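Long-range contacts in pseudopodium-enriched atypical kinase 1 (PDB 6BHC), which adopts a protein kinase fold as a dimerising pseudokinase and probably acts as a signalling scaffold rather than as an efficient tyrosine kinase: residues Asp56-Asp62 against Tyr74-Lys80; Asn85-Cys91 against His145-Arg151; Leu264-Ile268 against Pro335-Arg340; Thr282-Tyr287 against Leu328-Leu333. The protein carries 1 engineered substitution. One frame throughout, in Å; residues are numbered along the deposited sequence.

Contact 1 (Asp56-Asp62 against Tyr74-Lys80); sequences DFRLTSD and YTASYAK
Arg58 and Ser77 share the most hydrogen bonds. As an antiparallel hydrogen-bonded pair (CA-CA 5.1 Å), they exchange Arg58 N to Ser77 O at 3.1 Å and Ser77 N to Arg58 O at 2.8 Å. The m, p, p rotamer of Arg58 curls its guanidinium back over the neighbouring strand, where NE donates to Ser77 O (3.0 Å) and NH2 to Ser77 OG (3.1 Å); that hydroxyl also bonds Pro82 O. Toward one end Ala79 N donates to Asp56 O (2.6 Å), toward the other Thr60 N to Thr75 O (3.0 Å). With both threonines p, Thr60 OG1 and Thr75 OG1 form a very short 2.3 Å hydrogen bond. Strands 57-59 and 74-78 run at 135°, their axes approaching to 4.3 Å. By position they correspond to β1 and β2 of the kinase N-lobe, which flank the nucleotide-binding loop in active kinases. Phe57-Tyr78 and Leu59-Ala76 are non-hydrogen-bonded pairs whose side chains share one sheet face; Arg58 and Ser77 occupy the other. On the first face, the Phe57 (m) and Tyr78 (t) rings form an offset stack, centroids 4.8 Å apart and planes at 22°. Leu59 CD2 packs against Tyr74 CB (3.7 Å) and Ala76 CB (3.9 Å).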
# COMPACT_ATOMS: atom_id res chain seq x y z
N ASP A 56 -25.19 -14.31 -33.44
CA ASP A 56 -23.85 -13.85 -33.07
C ASP A 56 -23.47 -14.21 -31.65
O ASP A 56 -22.33 -13.95 -31.25
CB ASP A 56 -23.75 -12.33 -33.26
CG ASP A 56 -23.71 -11.93 -34.72
OD1 ASP A 56 -23.27 -12.75 -35.55
OD2 ASP A 56 -24.12 -10.79 -35.03
N PHE A 57 -24.38 -14.79 -30.87
CA PHE A 57 -24.11 -15.18 -29.49
C PHE A 57 -24.11 -16.71 -29.42
O PHE A 57 -25.16 -17.34 -29.38
CB PHE A 57 -25.13 -14.58 -28.54
CG PHE A 57 -24.99 -13.09 -28.37
CD1 PHE A 57 -25.67 -12.22 -29.21
CD2 PHE A 57 -24.17 -12.57 -27.39
CE1 PHE A 57 -25.54 -10.85 -29.06
CE2 PHE A 57 -24.04 -11.20 -27.24
CZ PHE A 57 -24.72 -10.34 -28.07
N ARG A 58 -22.91 -17.29 -29.42
CA ARG A 58 -22.75 -18.74 -29.33
C ARG A 58 -22.78 -19.13 -27.86
O ARG A 58 -21.86 -18.80 -27.10
CB ARG A 58 -21.45 -19.19 -30.00
CG ARG A 58 -21.42 -19.01 -31.51
CD ARG A 58 -20.99 -17.61 -31.92
NE ARG A 58 -19.71 -17.23 -31.32
CZ ARG A 58 -18.53 -17.49 -31.86
NH1 ARG A 58 -18.45 -18.14 -33.02
NH2 ARG A 58 -17.42 -17.11 -31.25
N LEU A 59 -23.84 -19.82 -27.45
CA LEU A 59 -23.95 -20.25 -26.06
C LEU A 59 -22.88 -21.29 -25.74
O LEU A 59 -22.75 -22.30 -26.44
CB LEU A 59 -25.34 -20.83 -25.80
CG LEU A 59 -26.52 -19.89 -26.05
CD1 LEU A 59 -27.83 -20.54 -25.62
CD2 LEU A 59 -26.31 -18.56 -25.34
N THR A 60 -22.11 -21.03 -24.69
CA THR A 60 -21.04 -21.92 -24.28
C THR A 60 -21.54 -23.16 -23.56
O THR A 60 -20.74 -24.06 -23.28
CB THR A 60 -20.04 -21.17 -23.39
OG1 THR A 60 -20.71 -20.72 -22.21
CG2 THR A 60 -19.48 -19.97 -24.14
N SER A 61 -22.83 -23.23 -23.24
CA SER A 61 -23.39 -24.37 -22.54
C SER A 61 -24.90 -24.38 -22.77
O SER A 61 -25.51 -23.34 -23.05
CB SER A 61 -23.08 -24.33 -21.04
OG SER A 61 -23.74 -25.37 -20.35
N ASP A 62 -25.49 -25.57 -22.66
CA ASP A 62 -26.93 -25.71 -22.78
C ASP A 62 -27.65 -25.62 -21.44
O ASP A 62 -28.86 -25.36 -21.43
CB ASP A 62 -27.29 -27.02 -23.48
CG ASP A 62 -26.96 -27.00 -24.96
OD1 ASP A 62 -26.84 -25.90 -25.52
OD2 ASP A 62 -26.84 -28.09 -25.56
N TYR A 74 -27.60 -17.33 -19.84
CA TYR A 74 -26.69 -18.25 -20.51
C TYR A 74 -25.39 -17.52 -20.82
O TYR A 74 -25.42 -16.42 -21.38
CB TYR A 74 -27.30 -18.80 -21.80
CG TYR A 74 -28.46 -19.75 -21.60
CD1 TYR A 74 -29.76 -19.29 -21.52
CD2 TYR A 74 -28.24 -21.12 -21.52
CE1 TYR A 74 -30.82 -20.16 -21.34
CE2 TYR A 74 -29.29 -22.00 -21.34
CZ TYR A 74 -30.58 -21.51 -21.25
OH TYR A 74 -31.63 -22.38 -21.08
N THR A 75 -24.27 -18.14 -20.46
CA THR A 75 -22.98 -17.61 -20.88
C THR A 75 -22.82 -17.79 -22.39
O THR A 75 -23.19 -18.82 -22.95
CB THR A 75 -21.84 -18.33 -20.15
OG1 THR A 75 -21.86 -19.72 -20.47
CG2 THR A 75 -22.00 -18.16 -18.65
N ALA A 76 -22.28 -16.77 -23.05
CA ALA A 76 -22.20 -16.77 -24.50
C ALA A 76 -20.90 -16.13 -24.95
O ALA A 76 -20.29 -15.32 -24.24
CB ALA A 76 -23.39 -16.03 -25.13
N SER A 77 -20.48 -16.51 -26.16
CA SER A 77 -19.33 -15.92 -26.83
C SER A 77 -19.85 -15.04 -27.96
O SER A 77 -20.39 -15.54 -28.95
CB SER A 77 -18.40 -17.01 -27.36
OG SER A 77 -17.41 -16.47 -28.21
N TYR A 78 -19.70 -13.72 -27.80
CA TYR A 78 -20.13 -12.79 -28.83
C TYR A 78 -19.26 -12.94 -30.07
O TYR A 78 -18.03 -12.96 -29.98
CB TYR A 78 -20.06 -11.36 -28.29
CG TYR A 78 -20.60 -10.30 -29.23
CD1 TYR A 78 -21.72 -10.56 -30.02
CD2 TYR A 78 -20.02 -9.05 -29.31
CE1 TYR A 78 -22.22 -9.59 -30.87
CE2 TYR A 78 -20.51 -8.08 -30.16
CZ TYR A 78 -21.62 -8.35 -30.94
OH TYR A 78 -22.11 -7.39 -31.78
N ALA A 79 -19.91 -13.05 -31.24
CA ALA A 79 -19.18 -13.35 -32.46
C ALA A 79 -18.19 -12.25 -32.82
O ALA A 79 -17.15 -12.52 -33.43
CB ALA A 79 -20.15 -13.57 -33.62
N LYS A 80 -18.48 -11.00 -32.46
CA LYS A 80 -17.60 -9.88 -32.78
C LYS A 80 -16.58 -9.61 -31.68
O LYS A 80 -15.76 -8.70 -31.83
CB LYS A 80 -18.44 -8.63 -33.05
CG LYS A 80 -19.46 -8.81 -34.16
CD LYS A 80 -20.20 -7.52 -34.48
CE LYS A 80 -21.23 -7.74 -35.57
NZ LYS A 80 -21.94 -6.48 -35.92

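Contact 2 (Asn85-Cys91 against His145-Arg151); sequences NYAVKIC and HVVVITR
Val88, Ile90, Val147 and Ile149 line one face of this antiparallel strand pair. Val88 CG1 lies 3.6 Å from Val147 CG1, and Val88 CG2 lies 3.9 Å from Ile149 CD1, Ile149 being m, m; Phe57 covers Val88 and Ile149. Both strands are extended, their axes approaching to 4.6 Å and running at 153°. Val88-Ile149 and Ile90-Val147 are non-hydrogen-bonded pairs. Ala87-Thr150 is hydrogen-bonded (Ala87 N to Thr150 O 2.9 Å, Thr150 N to Ala87 O 3.1 Å), as is Lys89-Val148 (Lys89 N to Val148 O 2.6 Å, Val148 N to Lys89 O 2.7 Å); Cys91 N adds a bond to Val146 O at 3.0 Å. These are the β3 and β5 strands of the kinase N-lobe, and Lys89 sits at the lysine position of the VAIK-type motif. Its all-t chain leads away from strand 145-150, taking NZ to a salt bridge with Asp70, just before strand 71-78, and a hydrogen bond with Gln118. Its charge is thus already paired, which may relate to the unusual cleft.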
# COMPACT_ATOMS: atom_id res chain seq x y z
N ASN A 85 -16.29 -11.89 -21.55
CA ASN A 85 -17.43 -12.46 -20.85
C ASN A 85 -18.72 -11.76 -21.26
O ASN A 85 -18.82 -10.53 -21.21
CB ASN A 85 -17.24 -12.36 -19.34
CG ASN A 85 -16.07 -13.18 -18.84
OD1 ASN A 85 -15.74 -14.21 -19.42
ND2 ASN A 85 -15.43 -12.72 -17.77
N TYR A 86 -19.70 -12.55 -21.68
CA TYR A 86 -21.03 -12.05 -21.99
C TYR A 86 -22.06 -13.04 -21.50
O TYR A 86 -21.84 -14.26 -21.53
CB TYR A 86 -21.22 -11.82 -23.50
CG TYR A 86 -20.45 -10.64 -24.05
CD1 TYR A 86 -20.96 -9.35 -23.98
CD2 TYR A 86 -19.21 -10.81 -24.66
CE1 TYR A 86 -20.26 -8.27 -24.49
CE2 TYR A 86 -18.51 -9.74 -25.17
CZ TYR A 86 -19.04 -8.47 -25.09
OH TYR A 86 -18.34 -7.40 -25.60
N ALA A 87 -23.19 -12.53 -21.03
CA ALA A 87 -24.31 -13.34 -20.58
C ALA A 87 -25.56 -12.93 -21.36
O ALA A 87 -25.82 -11.74 -21.53
CB ALA A 87 -24.55 -13.19 -19.08
N VAL A 88 -26.30 -13.93 -21.84
CA VAL A 88 -27.54 -13.70 -22.58
C VAL A 88 -28.70 -13.82 -21.60
O VAL A 88 -28.91 -14.87 -20.98
CB VAL A 88 -27.69 -14.70 -23.73
CG1 VAL A 88 -29.09 -14.64 -24.31
CG2 VAL A 88 -26.66 -14.42 -24.81
N LYS A 89 -29.45 -12.73 -21.44
CA LYS A 89 -30.58 -12.67 -20.52
C LYS A 89 -31.87 -12.76 -21.33
O LYS A 89 -32.21 -11.83 -22.08
CB LYS A 89 -30.53 -11.39 -19.69
CG LYS A 89 -31.65 -11.24 -18.69
CD LYS A 89 -31.59 -9.91 -17.96
CE LYS A 89 -32.73 -9.76 -16.97
NZ LYS A 89 -32.66 -8.48 -16.21
N ILE A 90 -32.59 -13.87 -21.19
CA ILE A 90 -33.83 -14.12 -21.93
C ILE A 90 -34.99 -13.88 -20.97
O ILE A 90 -35.26 -14.71 -20.09
CB ILE A 90 -33.86 -15.53 -22.51
CG1 ILE A 90 -32.56 -15.84 -23.26
CG2 ILE A 90 -35.06 -15.69 -23.45
CD1 ILE A 90 -32.49 -17.26 -23.80
N CYS A 91 -35.69 -12.77 -21.15
CA CYS A 91 -36.71 -12.34 -20.20
C CYS A 91 -37.99 -13.16 -20.36
O CYS A 91 -38.25 -13.76 -21.41
CB CYS A 91 -37.00 -10.85 -20.38
SG CYS A 91 -35.52 -9.81 -20.21
N HIS A 145 -38.88 -13.41 -27.90
CA HIS A 145 -38.64 -12.96 -26.54
C HIS A 145 -37.66 -11.79 -26.56
O HIS A 145 -36.91 -11.59 -27.51
CB HIS A 145 -38.08 -14.09 -25.66
CG HIS A 145 -39.06 -15.19 -25.40
ND1 HIS A 145 -39.74 -15.31 -24.21
CD2 HIS A 145 -39.47 -16.22 -26.18
CE1 HIS A 145 -40.53 -16.37 -24.26
NE2 HIS A 145 -40.38 -16.94 -25.45
N VAL A 146 -37.69 -11.01 -25.48
CA VAL A 146 -36.74 -9.92 -25.30
C VAL A 146 -35.44 -10.50 -24.77
O VAL A 146 -35.42 -11.15 -23.72
CB VAL A 146 -37.30 -8.85 -24.34
CG1 VAL A 146 -36.27 -7.75 -24.12
CG2 VAL A 146 -38.60 -8.28 -24.88
N VAL A 147 -34.35 -10.27 -25.50
CA VAL A 147 -33.03 -10.77 -25.13
C VAL A 147 -32.17 -9.59 -24.72
O VAL A 147 -32.04 -8.62 -25.48
CB VAL A 147 -32.38 -11.55 -26.29
CG1 VAL A 147 -30.97 -11.96 -25.92
CG2 VAL A 147 -33.22 -12.77 -26.64
N VAL A 148 -31.59 -9.66 -23.53
CA VAL A 148 -30.73 -8.62 -22.99
C VAL A 148 -29.33 -9.18 -22.82
O VAL A 148 -29.16 -10.34 -22.43
CB VAL A 148 -31.28 -8.08 -21.65
CG1 VAL A 148 -30.44 -6.92 -21.15
CG2 VAL A 148 -32.74 -7.67 -21.80
N ILE A 149 -28.33 -8.37 -23.13
CA ILE A 149 -26.92 -8.76 -23.03
C ILE A 149 -26.30 -7.98 -21.88
O ILE A 149 -26.51 -6.77 -21.75
CB ILE A 149 -26.17 -8.50 -24.35
CG1 ILE A 149 -26.93 -9.11 -25.52
CG2 ILE A 149 -24.76 -9.07 -24.28
CD1 ILE A 149 -27.15 -10.60 -25.39
N THR A 150 -25.53 -8.67 -21.05
CA THR A 150 -24.83 -8.05 -19.93
C THR A 150 -23.42 -8.60 -19.84
O THR A 150 -23.15 -9.74 -20.23
CB THR A 150 -25.57 -8.28 -18.60
OG1 THR A 150 -24.80 -7.73 -17.52
CG2 THR A 150 -25.78 -9.77 -18.35
N ARG A 151 -22.50 -7.76 -19.34
CA ARG A 151 -21.11 -8.16 -19.20
C ARG A 151 -20.79 -8.77 -17.84
O ARG A 151 -19.76 -9.43 -17.71
CB ARG A 151 -20.19 -6.95 -19.43
CG ARG A 151 -20.22 -6.42 -20.86
CD ARG A 151 -19.15 -5.36 -21.09
NE ARG A 151 -19.02 -5.01 -22.50
CZ ARG A 151 -19.61 -3.97 -23.08
NH1 ARG A 151 -19.43 -3.74 -24.37
NH2 ARG A 151 -20.38 -3.16 -22.36

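Contact 3 (Leu264-Ile268 against Pro335-Arg340); sequences LAPEI and PNPSER
The APE motif that closes the activation segment of kinases pairs with the arginine of the loop before helix 343-354, a hallmark of the kinase C-lobe. Ala265 opens the contact, its CB 3.6 Å from Arg340 NH1. Pro266, in a short, weakly bonded helical turn, sets CG 4.0 Å from Pro335 CB and CD 3.8 Å from Arg340 NH2. Glu267 follows with helical phi/psi and chi1 p, chi2 m, which bring its carboxylate to the opposing loop, CD 3.4 Å from Pro337 CG. Ile268 N closes the turn on Ala265 O (3.1 Å). Opposite, Arg340 N bonds Asn336 O (2.9 Å) as residues 337-339 curl helically, and its t, t, m side chain extends to the acid. NE and NH1 are also tied to Asn334 O and Lys276 O, while Phe280 of helix 277-289 packs against Ala265, Pro266 and Arg340. The salt bridge is two-pronged: Arg340 NH2 reaches Glu267 OE1 at 2.8 Å and Arg340 NH1 reaches Glu267 OE2 at 3.0 Å.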
# COMPACT_ATOMS: atom_id res chain seq x y z
N LEU A 264 -45.90 -6.63 0.96
CA LEU A 264 -46.34 -5.25 0.85
C LEU A 264 -46.37 -4.61 2.23
O LEU A 264 -46.84 -5.21 3.20
CB LEU A 264 -47.73 -5.16 0.21
CG LEU A 264 -47.84 -5.60 -1.25
CD1 LEU A 264 -49.26 -5.39 -1.75
CD2 LEU A 264 -46.82 -4.86 -2.11
N ALA A 265 -45.85 -3.38 2.32
CA ALA A 265 -45.81 -2.68 3.58
C ALA A 265 -47.22 -2.42 4.10
O ALA A 265 -48.17 -2.34 3.32
CB ALA A 265 -45.05 -1.36 3.43
N PRO A 266 -47.39 -2.31 5.42
CA PRO A 266 -48.75 -2.14 5.97
C PRO A 266 -49.47 -0.91 5.47
O PRO A 266 -50.71 -0.93 5.35
CB PRO A 266 -48.51 -2.07 7.48
CG PRO A 266 -47.21 -2.78 7.69
CD PRO A 266 -46.38 -2.47 6.48
N GLU A 267 -48.76 0.18 5.16
CA GLU A 267 -49.43 1.39 4.70
C GLU A 267 -50.07 1.19 3.33
O GLU A 267 -51.06 1.86 3.01
CB GLU A 267 -48.46 2.57 4.68
CG GLU A 267 -47.29 2.43 3.72
CD GLU A 267 -46.09 1.74 4.35
OE1 GLU A 267 -46.26 1.07 5.39
OE2 GLU A 267 -44.97 1.87 3.81
N ILE A 268 -49.53 0.28 2.52
CA ILE A 268 -50.11 -0.00 1.22
C ILE A 268 -51.47 -0.68 1.36
O ILE A 268 -52.37 -0.48 0.53
CB ILE A 268 -49.14 -0.85 0.37
CG1 ILE A 268 -47.79 -0.15 0.25
CG2 ILE A 268 -49.71 -1.13 -1.01
CD1 ILE A 268 -47.86 1.20 -0.43
N PRO A 335 -44.43 -1.04 11.41
CA PRO A 335 -45.64 -0.79 10.61
C PRO A 335 -45.91 0.68 10.34
O PRO A 335 -46.71 0.99 9.45
CB PRO A 335 -46.76 -1.42 11.45
CG PRO A 335 -46.22 -1.42 12.85
CD PRO A 335 -44.74 -1.63 12.72
N ASN A 336 -45.26 1.59 11.07
CA ASN A 336 -45.44 3.02 10.84
C ASN A 336 -44.33 3.52 9.93
O ASN A 336 -43.16 3.47 10.32
CB ASN A 336 -45.43 3.78 12.16
CG ASN A 336 -45.67 5.27 11.97
OD1 ASN A 336 -46.22 5.70 10.96
ND2 ASN A 336 -45.26 6.06 12.95
N PRO A 337 -44.65 4.00 8.72
CA PRO A 337 -43.58 4.43 7.81
C PRO A 337 -42.73 5.57 8.34
O PRO A 337 -41.53 5.61 8.08
CB PRO A 337 -44.35 4.85 6.54
CG PRO A 337 -45.68 4.18 6.66
CD PRO A 337 -45.99 4.12 8.12
N SER A 338 -43.34 6.49 9.10
CA SER A 338 -42.58 7.63 9.62
C SER A 338 -41.55 7.20 10.66
O SER A 338 -40.54 7.89 10.85
CB SER A 338 -43.53 8.67 10.22
OG SER A 338 -44.28 8.12 11.29
N GLU A 339 -41.79 6.08 11.35
CA GLU A 339 -40.84 5.54 12.31
C GLU A 339 -39.93 4.47 11.71
O GLU A 339 -38.91 4.13 12.32
CB GLU A 339 -41.57 4.96 13.53
CG GLU A 339 -42.24 6.01 14.41
CD GLU A 339 -41.30 6.63 15.42
OE1 GLU A 339 -41.74 6.90 16.56
OE2 GLU A 339 -40.11 6.84 15.09
N ARG A 340 -40.27 3.94 10.54
CA ARG A 340 -39.42 2.96 9.87
C ARG A 340 -38.10 3.62 9.47
O ARG A 340 -38.09 4.70 8.87
CB ARG A 340 -40.13 2.39 8.65
CG ARG A 340 -39.45 1.20 8.00
CD ARG A 340 -40.29 0.70 6.83
NE ARG A 340 -41.69 0.54 7.22
CZ ARG A 340 -42.71 0.52 6.37
NH1 ARG A 340 -42.50 0.65 5.06
NH2 ARG A 340 -43.95 0.38 6.82

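Contact 4 (Thr282-Tyr287 against Leu328-Leu333); sequences TGILIY and LASCLL
Gly283 forms the hollow around which helices 282-287 and 328-332 fit together. The CA of Gly283 comes within 4.5 Å of the CA of Ala329, and a CB built on Gly283 would lie 2.8 Å from Leu333 CG, a clash, and 3.1 Å from Leu332 CB. The missing side chain therefore admits two leucines: Leu332 CD1 is 3.8 Å from Gly283 N, and Leu333 CD2 is 4.0 Å from Gly283 C. The helix axes approach to 8.3 Å and run at 149°, nearly antiparallel, with Leu333 the first residue to leave helical phi/psi (-99/17).

The reciprocal bump is Ile286, whose extended m, t side chain puts CD1 among Leu328 CD2 (3.7 Å), Leu332 CD1 (4.0 Å) and Ala329 CB (4.1 Å). Small Ala329 in turn accepts Tyr287, whose CE1 is 3.7 Å from Ala329 CB and 4.0 Å from Leu333 CD1. At the flanks, Thr282 CG2 meets Leu332 CD1 at 3.9 Å and Ile284 CG1 meets Leu333 CD2 at 4.0 Å. The contacts between the segments are essentially apolar; Tyr287 OH bonds Pro313 O.

By position these are αF and αH of the kinase C-lobe, and every touching residue is buried. Helix 173-194 packs on 282-287 at Thr282, Leu285 and Ile286, helix 343-354 covers Leu328 and Thr282, and helix 295-298 meets Ile284, Tyr287 and Leu333.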
# COMPACT_ATOMS: atom_id res chain seq x y z
N THR A 282 -36.77 -5.22 2.64
CA THR A 282 -35.45 -5.63 3.10
C THR A 282 -35.53 -6.32 4.46
O THR A 282 -34.75 -7.25 4.73
CB THR A 282 -34.51 -4.43 3.17
OG1 THR A 282 -34.41 -3.83 1.86
CG2 THR A 282 -33.12 -4.84 3.63
N GLY A 283 -36.46 -5.90 5.32
CA GLY A 283 -36.64 -6.57 6.59
C GLY A 283 -37.12 -8.00 6.45
O GLY A 283 -36.73 -8.87 7.24
N ILE A 284 -37.96 -8.26 5.45
CA ILE A 284 -38.38 -9.63 5.18
C ILE A 284 -37.20 -10.46 4.68
O ILE A 284 -37.06 -11.64 5.03
CB ILE A 284 -39.54 -9.64 4.17
CG1 ILE A 284 -40.77 -8.96 4.76
CG2 ILE A 284 -39.87 -11.06 3.72
CD1 ILE A 284 -41.97 -8.96 3.85
N LEU A 285 -36.33 -9.86 3.87
CA LEU A 285 -35.18 -10.59 3.33
C LEU A 285 -34.23 -11.05 4.43
O LEU A 285 -33.58 -12.09 4.29
CB LEU A 285 -34.44 -9.74 2.32
CG LEU A 285 -35.20 -9.35 1.05
CD1 LEU A 285 -34.28 -8.57 0.11
CD2 LEU A 285 -35.77 -10.57 0.36
N ILE A 286 -34.14 -10.29 5.53
CA ILE A 286 -33.25 -10.68 6.62
C ILE A 286 -33.68 -12.01 7.21
O ILE A 286 -32.85 -12.89 7.46
CB ILE A 286 -33.22 -9.57 7.70
CG1 ILE A 286 -32.56 -8.31 7.14
CG2 ILE A 286 -32.49 -10.07 8.94
CD1 ILE A 286 -32.43 -7.20 8.16
N TYR A 287 -34.98 -12.20 7.42
CA TYR A 287 -35.48 -13.48 7.91
C TYR A 287 -35.20 -14.60 6.91
O TYR A 287 -34.76 -15.69 7.30
CB TYR A 287 -36.98 -13.38 8.20
CG TYR A 287 -37.32 -12.74 9.53
CD1 TYR A 287 -37.31 -11.36 9.69
CD2 TYR A 287 -37.67 -13.53 10.62
CE1 TYR A 287 -37.63 -10.78 10.91
CE2 TYR A 287 -38.00 -12.96 11.83
CZ TYR A 287 -37.97 -11.59 11.97
OH TYR A 287 -38.30 -11.03 13.19
N LEU A 328 -32.20 -4.89 13.45
CA LEU A 328 -32.30 -4.24 12.15
C LEU A 328 -33.60 -4.60 11.45
O LEU A 328 -34.25 -3.73 10.85
CB LEU A 328 -31.10 -4.63 11.29
CG LEU A 328 -31.11 -4.09 9.86
CD1 LEU A 328 -31.13 -2.57 9.88
CD2 LEU A 328 -29.91 -4.61 9.07
N ALA A 329 -34.00 -5.87 11.52
CA ALA A 329 -35.25 -6.28 10.89
C ALA A 329 -36.46 -5.64 11.57
O ALA A 329 -37.39 -5.19 10.90
CB ALA A 329 -35.37 -7.81 10.91
N SER A 330 -36.45 -5.59 12.90
CA SER A 330 -37.56 -4.98 13.63
C SER A 330 -37.74 -3.52 13.25
O SER A 330 -38.86 -3.02 13.15
CB SER A 330 -37.35 -5.12 15.14
OG SER A 330 -37.16 -6.48 15.50
N CYS A 331 -36.63 -2.81 13.03
CA CYS A 331 -36.71 -1.41 12.63
C CYS A 331 -37.21 -1.28 11.19
O CYS A 331 -37.99 -0.38 10.88
CB CYS A 331 -35.35 -0.73 12.78
SG CYS A 331 -34.77 -0.60 14.49
N LEU A 332 -36.76 -2.17 10.31
CA LEU A 332 -37.21 -2.15 8.92
C LEU A 332 -38.66 -2.59 8.78
O LEU A 332 -39.32 -2.21 7.81
CB LEU A 332 -36.31 -3.03 8.05
CG LEU A 332 -34.87 -2.56 7.85
CD1 LEU A 332 -34.04 -3.65 7.19
CD2 LEU A 332 -34.83 -1.28 7.03
N LEU A 333 -39.17 -3.40 9.72
CA LEU A 333 -40.53 -3.91 9.66
C LEU A 333 -41.49 -3.11 10.53
O LEU A 333 -42.58 -3.60 10.84
CB LEU A 333 -40.56 -5.39 10.05
CG LEU A 333 -39.85 -6.33 9.08
CD1 LEU A 333 -39.92 -7.76 9.59
CD2 LEU A 333 -40.45 -6.23 7.69

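In the fold
From the N terminus, contact 1 comes first, closing an 11-residue connection that includes strand 66-67 and the start of strand 71-78. Contact 2 opens afterwards and spans 53 residues, bringing strand 143-150 alongside 85-91. Although in series, the two share one N-lobe sheet: strand 71-78 pairs with 85-91, and Phe57 CZ packs on Ile149 CG1 at 3.6 Å. In the C-lobe, contact 3 closes a 66-residue loop, and contact 4 nests inside it; their centres lie 12 Å apart, with Arg340 CD 3.2 Å from Leu332 O. Contact 3 thus ties the end of the activation segment to the helical core that contact 4 joins. Nearest atoms of contacts 2 and 4 are about 16 Å apart.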